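Local coordinates for phage related exonuclease (Haemophilus somnus 129PT, PDB 3K93), which probably degrades DNA from its ends as a phage-type, metal-dependent exonuclease of the lambda exonuclease kind, at residues S115-G119 against K175-V180; Q70-S75 against D156-F160. All coordinates share one frame; numbering follows the deposited sequence.

Contact 1. Residues S115-G119 against K175-V180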
loop_
_atom_site.group_PDB
_atom_site.type_symbol
_atom_site.label_atom_id
_atom_site.label_comp_id
_atom_site.label_asym_id
_atom_site.label_seq_id
_atom_site.Cartn_x
_atom_site.Cartn_y
_atom_site.Cartn_z
ATOM N N SER A 115 -9.495 -1.762 -20.349
ATOM C CA SER A 115 -8.606 -2.425 -19.398
ATOM C C SER A 115 -7.148 -2.494 -19.888
ATOM O O SER A 115 -6.886 -2.640 -21.096
ATOM C CB SER A 115 -9.107 -3.834 -19.123
ATOM O OG SER A 115 -10.491 -3.824 -18.794
ATOM N N TRP A 116 -6.215 -2.389 -18.956
ATOM C CA TRP A 116 -4.806 -2.521 -19.295
ATOM C C TRP A 116 -4.406 -3.932 -19.766
ATOM O O TRP A 116 -3.793 -4.101 -20.842
ATOM C CB TRP A 116 -3.932 -2.106 -18.104
ATOM C CG TRP A 116 -2.487 -2.221 -18.373
ATOM C CD1 TRP A 116 -1.630 -3.144 -17.842
ATOM C CD2 TRP A 116 -1.704 -1.412 -19.273
ATOM N NE1 TRP A 116 -0.369 -2.956 -18.349
ATOM C CE2 TRP A 116 -0.381 -1.903 -19.227
ATOM C CE3 TRP A 116 -1.992 -0.314 -20.096
ATOM C CZ2 TRP A 116 0.671 -1.327 -19.974
ATOM C CZ3 TRP A 116 -0.945 0.275 -20.854
ATOM C CH2 TRP A 116 0.363 -0.246 -20.794
ATOM N N ASP A 117 -4.743 -4.936 -18.967
ATOM C CA ASP A 117 -4.334 -6.292 -19.255
ATOM C C ASP A 117 -5.348 -7.313 -18.751
ATOM O O ASP A 117 -6.353 -6.950 -18.138
ATOM C CB ASP A 117 -2.858 -6.552 -18.773
ATOM C CG ASP A 117 -2.696 -6.669 -17.291
ATOM O OD1 ASP A 117 -3.706 -6.668 -16.529
ATOM O OD2 ASP A 117 -1.502 -6.826 -16.886
ATOM N N ILE A 118 -5.097 -8.575 -19.072
ATOM C CA ILE A 118 -5.988 -9.683 -18.716
ATOM C C ILE A 118 -6.218 -9.695 -17.203
ATOM O O ILE A 118 -7.325 -9.889 -16.742
ATOM C CB ILE A 118 -5.423 -11.052 -19.222
ATOM C CG1 ILE A 118 -5.460 -11.096 -20.766
ATOM C CG2 ILE A 118 -6.167 -12.260 -18.576
ATOM C CD1 ILE A 118 -4.517 -12.132 -21.412
ATOM N N GLY A 119 -5.165 -9.449 -16.446
ATOM C CA GLY A 119 -5.276 -9.408 -15.003
ATOM C C GLY A 119 -6.234 -8.376 -14.442
ATOM O O GLY A 119 -6.970 -8.674 -13.487
ATOM N N LYS A 175 2.277 -10.818 -22.942
ATOM C CA LYS A 175 1.075 -10.698 -22.095
ATOM C C LYS A 175 0.081 -9.619 -22.551
ATOM O O LYS A 175 -1.109 -9.863 -22.568
ATOM C CB LYS A 175 1.465 -10.498 -20.635
ATOM C CG LYS A 175 2.132 -11.745 -20.040
ATOM C CD LYS A 175 2.911 -11.438 -18.793
ATOM C CE LYS A 175 2.050 -11.414 -17.596
ATOM N NZ LYS A 175 2.892 -11.104 -16.419
ATOM N N LEU A 176 0.587 -8.441 -22.920
ATOM C CA LEU A 176 -0.239 -7.299 -23.217
ATOM C C LEU A 176 -0.827 -7.276 -24.644
ATOM O O LEU A 176 -1.796 -6.541 -24.878
ATOM C CB LEU A 176 0.544 -6.012 -22.960
ATOM C CG LEU A 176 1.028 -5.789 -21.525
ATOM C CD1 LEU A 176 1.837 -4.528 -21.435
ATOM C CD2 LEU A 176 -0.142 -5.764 -20.548
ATOM N N ILE A 177 -0.239 -8.052 -25.563
ATOM C CA ILE A 177 -0.697 -8.192 -26.947
ATOM C C ILE A 177 -1.028 -9.655 -27.361
ATOM O O ILE A 177 -2.184 -9.987 -27.643
ATOM C CB ILE A 177 0.346 -7.655 -27.957
ATOM C CG1 ILE A 177 0.721 -6.183 -27.649
ATOM C CG2 ILE A 177 -0.190 -7.816 -29.425
ATOM C CD1 ILE A 177 1.778 -5.615 -28.674
ATOM N N ASP A 178 -0.033 -10.527 -27.395
ATOM C CA ASP A 178 -0.232 -11.885 -27.958
ATOM C C ASP A 178 -1.344 -12.686 -27.278
ATOM O O ASP A 178 -2.227 -13.244 -27.939
ATOM C CB ASP A 178 1.059 -12.707 -27.880
ATOM C CG ASP A 178 2.228 -12.055 -28.620
ATOM O OD1 ASP A 178 2.051 -10.981 -29.235
ATOM O OD2 ASP A 178 3.335 -12.606 -28.556
ATOM N N LEU A 179 -1.299 -12.750 -25.954
ATOM C CA LEU A 179 -2.327 -13.469 -25.206
ATOM C C LEU A 179 -3.718 -12.874 -25.382
ATOM O O LEU A 179 -4.682 -13.597 -25.302
ATOM C CB LEU A 179 -2.006 -13.480 -23.718
ATOM C CG LEU A 179 -0.813 -14.295 -23.250
ATOM C CD1 LEU A 179 -0.749 -14.156 -21.703
ATOM C CD2 LEU A 179 -0.891 -15.779 -23.747
ATOM N N VAL A 180 -3.813 -11.561 -25.621
ATOM C CA VAL A 180 -5.092 -10.892 -25.748
ATOM C C VAL A 180 -5.736 -11.181 -27.125
ATOM O O VAL A 180 -6.930 -11.449 -27.232
ATOM C CB VAL A 180 -4.959 -9.376 -25.531
ATOM C CG1 VAL A 180 -6.319 -8.655 -25.761
ATOM C CG2 VAL A 180 -4.364 -9.060 -24.120
HETATM O O HOH W 1 -3.268 -6.168 -22.576
HETATM O O HOH W 2 -3.188 -8.596 -21.264
#
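Backbones come closest where Asp117 faces Leu176, with 5.8 Å between their CA atoms, and part to 7.2 Å between Ile118 CA and Val180 CA, as the loop after strand 108-114 runs past helix 173-181. Leu176 buries the largest share, with Ile118 close behind. The Leu176 CD2 methyl presses on Asp117 CB at a tight 3.3 Å and comes obliquely to the Trp116 ring near NE1 (3.6 Å), while Leu176 CD1 touches Trp116 CZ2 at 3.7 Å. A chi1 of 180° carries the indole away from its own backbone N and up to Leu176; Tyr60 packs edge-to-face with the same ring. Further along, Ile118 CD1 touches Leu179 CB at 3.7 Å, the two side chains crossing at about a right angle. Within the probable PD-(D/E)XK nuclease fold, this loop leaves the central sheet just beyond the strand that supplies sodium ligands Asp111 and Thr112. Two waters bridge the backbones beside the apolar patch. One donates to Trp116 O and Leu176 O; the other accepts from Ile118 N (2.9 Å) and donates to Lys175 O (2.8 Å), so both helix carbonyls, within the wider pi-type turn 175-178, gain a donor. Asp117 OD1 accepts from Ser120 N, whereas Asp117 OD2 hydrogen-bonds Tyr52 OH of a neighbouring subunit, whose Glu56 forms a salt bridge with Lys175 NZ.

Contact 2. Residues Q70-S75 against D156-F160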
loop_
_atom_site.group_PDB
_atom_site.type_symbol
_atom_site.label_atom_id
_atom_site.label_comp_id
_atom_site.label_asym_id
_atom_site.label_seq_id
_atom_site.Cartn_x
_atom_site.Cartn_y
_atom_site.Cartn_z
ATOM N N GLN A 70 -12.047 2.776 -31.261
ATOM C CA GLN A 70 -12.271 1.329 -31.281
ATOM C C GLN A 70 -13.231 0.850 -30.202
ATOM O O GLN A 70 -14.050 -0.024 -30.462
ATOM C CB GLN A 70 -10.979 0.580 -31.062
ATOM C CG GLN A 70 -9.979 0.704 -32.171
ATOM C CD GLN A 70 -8.825 -0.243 -31.985
ATOM O OE1 GLN A 70 -9.021 -1.429 -31.650
ATOM N NE2 GLN A 70 -7.594 0.260 -32.219
ATOM N N ALA A 71 -13.129 1.403 -28.987
ATOM C CA ALA A 71 -14.034 0.998 -27.914
ATOM C C ALA A 71 -15.480 1.330 -28.294
ATOM O O ALA A 71 -16.372 0.495 -28.130
ATOM C CB ALA A 71 -13.668 1.675 -26.570
ATOM N N ILE A 72 -15.697 2.547 -28.797
ATOM C CA ILE A 72 -17.032 3.001 -29.145
ATOM C C ILE A 72 -17.613 2.172 -30.285
ATOM O O ILE A 72 -18.792 1.846 -30.261
ATOM C CB ILE A 72 -17.058 4.499 -29.444
ATOM C CG1 ILE A 72 -16.876 5.263 -28.127
ATOM C CG2 ILE A 72 -18.386 4.907 -30.128
ATOM C CD1 ILE A 72 -16.677 6.743 -28.308
ATOM N N LYS A 73 -16.774 1.784 -31.244
ATOM C CA LYS A 73 -17.209 0.888 -32.316
ATOM C C LYS A 73 -17.626 -0.459 -31.755
ATOM O O LYS A 73 -18.639 -0.981 -32.154
ATOM C CB LYS A 73 -16.148 0.724 -33.429
ATOM C CG LYS A 73 -16.181 1.863 -34.518
ATOM N N LEU A 74 -16.885 -1.016 -30.815
ATOM C CA LEU A 74 -17.282 -2.311 -30.227
ATOM C C LEU A 74 -18.610 -2.180 -29.430
ATOM O O LEU A 74 -19.485 -3.068 -29.468
ATOM C CB LEU A 74 -16.168 -2.867 -29.341
ATOM C CG LEU A 74 -16.393 -4.237 -28.668
ATOM C CD1 LEU A 74 -16.780 -5.341 -29.675
ATOM C CD2 LEU A 74 -15.168 -4.674 -27.859
ATOM N N SER A 75 -18.746 -1.072 -28.720
ATOM C CA SER A 75 -19.991 -0.769 -28.001
ATOM C C SER A 75 -21.148 -0.763 -28.953
ATOM O O SER A 75 -22.187 -1.304 -28.637
ATOM C CB SER A 75 -19.901 0.575 -27.267
ATOM O OG SER A 75 -19.011 0.484 -26.177
ATOM N N ASP A 156 -19.190 -0.527 -20.334
ATOM C CA ASP A 156 -18.548 -1.551 -21.172
ATOM C C ASP A 156 -17.049 -1.630 -20.827
ATOM O O ASP A 156 -16.254 -0.787 -21.261
ATOM C CB ASP A 156 -18.684 -1.160 -22.649
ATOM C CG ASP A 156 -20.071 -1.466 -23.241
ATOM O OD1 ASP A 156 -20.957 -2.070 -22.576
ATOM O OD2 ASP A 156 -20.245 -1.121 -24.423
ATOM N N PHE A 157 -16.672 -2.619 -20.023
ATOM C CA PHE A 157 -15.276 -2.953 -19.783
ATOM C C PHE A 157 -14.819 -3.724 -21.021
ATOM O O PHE A 157 -15.406 -4.752 -21.343
ATOM C CB PHE A 157 -15.141 -3.847 -18.563
ATOM C CG PHE A 157 -15.448 -3.158 -17.287
ATOM C CD1 PHE A 157 -14.506 -2.351 -16.687
ATOM C CD2 PHE A 157 -16.664 -3.318 -16.671
ATOM C CE1 PHE A 157 -14.785 -1.709 -15.502
ATOM C CE2 PHE A 157 -16.940 -2.678 -15.477
ATOM C CZ PHE A 157 -16.017 -1.871 -14.906
ATOM N N VAL A 158 -13.767 -3.211 -21.681
ATOM C CA VAL A 158 -13.269 -3.758 -22.933
ATOM C C VAL A 158 -11.753 -3.950 -22.893
ATOM O O VAL A 158 -11.000 -3.045 -22.472
ATOM C CB VAL A 158 -13.673 -2.871 -24.118
ATOM C CG1 VAL A 158 -15.175 -2.955 -24.341
ATOM C CG2 VAL A 158 -13.251 -1.437 -23.891
ATOM N N LEU A 159 -11.302 -5.139 -23.294
ATOM C CA LEU A 159 -9.877 -5.489 -23.350
ATOM C C LEU A 159 -9.439 -5.594 -24.792
ATOM O O LEU A 159 -9.888 -6.499 -25.531
ATOM C CB LEU A 159 -9.602 -6.839 -22.649
ATOM C CG LEU A 159 -8.133 -7.259 -22.662
ATOM C CD1 LEU A 159 -7.235 -6.220 -21.942
ATOM C CD2 LEU A 159 -7.915 -8.703 -22.084
ATOM N N PHE A 160 -8.575 -4.666 -25.197
ATOM C CA PHE A 160 -7.906 -4.740 -26.466
ATOM C C PHE A 160 -6.431 -4.958 -26.171
ATOM O O PHE A 160 -5.967 -4.646 -25.070
ATOM C CB PHE A 160 -8.027 -3.394 -27.222
ATOM C CG PHE A 160 -9.440 -3.008 -27.589
ATOM C CD1 PHE A 160 -10.111 -3.671 -28.602
ATOM C CD2 PHE A 160 -10.080 -1.963 -26.949
ATOM C CE1 PHE A 160 -11.399 -3.330 -28.952
ATOM C CE2 PHE A 160 -11.402 -1.602 -27.322
ATOM C CZ PHE A 160 -12.048 -2.297 -28.324
#
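Phe160, in the chain that follows strand 152-158, reaches onto helix 68-79, a helix-on-sheet layer of what is probably a PD-(D/E)XK nuclease core. The short axes of helix 70-75 and strand 156-158 pass 9.8 Å apart, at 123° between their chain directions. Phe160 has more surface buried here than any other residue. Its ring lies against the helix backbone: Ala71 CA sits at the ring edge, 3.7 Å from Phe160 CE2, and the carbonyl oxygen Gln70 O lies as near to Phe160 CZ. Over one face hangs the amide oxygen Gln70 OE1, 3.9 Å above the plane and displaced toward the rim, its amide tilted 63° from the ring. Leu74, its chi1 of -178° turning the side chain toward its own carbonyl carbon, brings CD2 to 3.9 Å from Phe160 CZ. Its CD2 also meets Val158 CG1, and Ala71 CB meets Val158 CG2, but these contacts hold for one of two Val158 conformers and are less certain. One helical turn beyond Ala71 the contact turns polar. Asp156 is gripped by several partners, its OD1 by Thr191 OG1 and its OD2 by a salt bridge from Arg79, a pairing that probably favours the ionised carboxylate. Ser75 OG adds a 2.7 Å hydrogen bond to Asp156 OD2, arriving at the anti lone pair, away from OD1.

Contacts 1 and 2, about 14 Å apart centre to centre, are joined through strands 108-114 and 152-158 and the chain that follows them. Ser115 N probably hydrogen-bonds Val158 O (2.9 Å), continuing the parallel pairing of the two strands. Beyond it, Ile118 CG1 packs on Leu159 CD2 at 3.7 Å, and Val180 CG1 rests on the Phe160 backbone. Lys63 NZ ties the two further, hydrogen-bonding the carbonyl oxygens of Ser115, Trp116 and Phe160. Contact 2 is close to the metal site: Ala71 and Ser75 touch Thr112, which with Asp100 and Asp111 binds the sodium ion, about 8 Å from the Ala71 side chain. Contact 1 instead reaches a neighbouring subunit.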